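Extracellular solute-binding protein, family 3 (Methylophaga aminisulfidivorans MP, PDB 5SV6) is of uncertain function but has the architecture of a periplasmic solute-binding protein and is probably an accessory protein of the methanol dehydrogenase system. Local coordinates at residues A[153-158]-A[198-203]. Residues are numbered along the deposited sequence; the frame is centred on the assembly and turned at random.
Sequences KFAIVP and DLLVSE
Leu-200 projects from helix 197-206 onto segment 153-158 and divides its two methyl groups between Ala-155 and Val-157. CD2 rests on CB of Ala-155 at 4.0 Å, while CD1 reaches CG2 of Val-157 at 3.8 Å. The two larger side chains, Leu-200 and Val-157, meet at about a right angle, methyl against methyl. In Leu-200, CG lies anti to the carbonyl carbon (chi1 -60°), and from there the forked end leans over the segment. Val-157 has CG1 anti to its backbone N (chi1 180°), which leaves CG2 as the methyl that meets the leucine; the beta-branch holds this methyl close to the backbone, where CD1 reaches it. Between these two contacts CD1 also comes within 4.2 Å of the carbonyl carbon C of Ile-156, whose own side chain leaves by the other face.

Alanine suits the point of nearest backbone approach, where the CA atoms of Ala-155 and Leu-200 are 5.7 Å apart: its single methyl lets the helix settle close, and CB lies 4.0 Å from the carbonyl O of Leu-200. A branched leucine then spans the wider gap toward Val-157.

No hydrogen bond joins the segments. Within the helix, Ser-202 gives both its N and its OG to the carbonyl O of Asp-198, from opposite faces of its plane, and the short serine side chain lets the hydroxyl turn back to its own helix.

Strand 154-156 pairs in parallel with strand 211-215, and Leu-200 also packs on Ile-214 of that strand. Helix 197-206 therefore lies against one face of this sheet, leading into strand 211-215, while Phe-154 and Ile-156 face helix 161-168 on the other: a layered helix-sheet-helix packing within one lobe of the periplasmic binding protein fold.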
# COMPACT_ATOMS: atom_id res chain seq x y z
N LYS A 153 1.58 14.65 -16.66
CA LYS A 153 1.85 14.70 -15.22
C LYS A 153 1.20 13.53 -14.49
O LYS A 153 -0.02 13.49 -14.35
CB LYS A 153 1.32 16.02 -14.63
CG LYS A 153 1.95 17.28 -15.20
CD LYS A 153 3.26 17.59 -14.51
CE LYS A 153 3.95 18.82 -15.09
NZ LYS A 153 3.44 20.09 -14.50
N PHE A 154 2.02 12.61 -14.00
CA PHE A 154 1.55 11.38 -13.39
C PHE A 154 1.99 11.30 -11.93
O PHE A 154 3.18 11.24 -11.63
CB PHE A 154 2.11 10.17 -14.16
CG PHE A 154 1.71 10.13 -15.62
CD1 PHE A 154 2.38 10.92 -16.56
CD2 PHE A 154 0.70 9.29 -16.06
CE1 PHE A 154 2.02 10.89 -17.90
CE2 PHE A 154 0.34 9.25 -17.41
CZ PHE A 154 1.01 10.05 -18.32
N ALA A 155 1.04 11.28 -11.00
CA ALA A 155 1.42 11.15 -9.60
C ALA A 155 1.64 9.67 -9.27
O ALA A 155 0.67 8.90 -9.16
CB ALA A 155 0.35 11.75 -8.71
N ILE A 156 2.90 9.26 -9.15
CA ILE A 156 3.25 7.87 -8.84
C ILE A 156 4.36 7.74 -7.79
O ILE A 156 5.05 8.71 -7.47
CB ILE A 156 3.70 7.08 -10.09
CG1 ILE A 156 5.03 7.63 -10.61
CG2 ILE A 156 2.60 7.12 -11.18
CD1 ILE A 156 5.79 6.65 -11.49
N VAL A 157 4.52 6.53 -7.27
CA VAL A 157 5.58 6.23 -6.32
C VAL A 157 6.73 5.51 -7.03
O VAL A 157 6.53 4.46 -7.65
CB VAL A 157 5.06 5.36 -5.16
CG1 VAL A 157 6.18 5.04 -4.17
CG2 VAL A 157 3.90 6.04 -4.45
N PRO A 158 7.94 6.08 -6.95
CA PRO A 158 9.11 5.46 -7.60
C PRO A 158 9.39 4.08 -7.03
O PRO A 158 9.18 3.85 -5.84
CB PRO A 158 10.25 6.43 -7.26
CG PRO A 158 9.56 7.74 -6.98
CD PRO A 158 8.27 7.37 -6.32
N ASP A 198 -1.68 10.67 0.60
CA ASP A 198 -2.73 11.68 0.51
C ASP A 198 -2.30 12.90 -0.33
O ASP A 198 -3.12 13.56 -0.95
CB ASP A 198 -3.14 12.13 1.91
CG ASP A 198 -1.99 12.73 2.68
OD1 ASP A 198 -0.98 12.02 2.90
OD2 ASP A 198 -2.08 13.92 3.07
N LEU A 199 -1.00 13.19 -0.33
CA LEU A 199 -0.44 14.20 -1.21
C LEU A 199 -0.69 13.86 -2.69
O LEU A 199 -1.07 14.72 -3.49
CB LEU A 199 1.07 14.32 -0.96
CG LEU A 199 1.84 15.17 -1.97
CD1 LEU A 199 1.39 16.63 -1.90
CD2 LEU A 199 3.35 15.04 -1.78
N LEU A 200 -0.45 12.61 -3.05
CA LEU A 200 -0.63 12.20 -4.44
C LEU A 200 -2.09 12.30 -4.89
O LEU A 200 -2.37 12.76 -5.99
CB LEU A 200 -0.07 10.79 -4.69
CG LEU A 200 1.43 10.63 -4.39
CD1 LEU A 200 1.92 9.22 -4.70
CD2 LEU A 200 2.23 11.62 -5.19
N VAL A 201 -3.02 11.90 -4.03
CA VAL A 201 -4.43 12.06 -4.35
C VAL A 201 -4.78 13.55 -4.50
O VAL A 201 -5.50 13.95 -5.43
CB VAL A 201 -5.34 11.37 -3.32
CG1 VAL A 201 -6.82 11.66 -3.63
CG2 VAL A 201 -5.08 9.86 -3.34
N SER A 202 -4.24 14.37 -3.61
CA SER A 202 -4.47 15.81 -3.63
C SER A 202 -4.03 16.47 -4.93
O SER A 202 -4.64 17.43 -5.39
CB SER A 202 -3.78 16.47 -2.44
OG SER A 202 -4.51 16.19 -1.26
N GLU A 203 -2.95 15.95 -5.52
CA GLU A 203 -2.43 16.46 -6.79
C GLU A 203 -3.44 16.27 -7.93
O GLU A 203 -3.52 17.09 -8.84
CB GLU A 203 -1.13 15.76 -7.15
CG GLU A 203 0.04 16.15 -6.27
CD GLU A 203 0.46 17.59 -6.49
OE1 GLU A 203 0.98 17.89 -7.58
OE2 GLU A 203 0.25 18.42 -5.58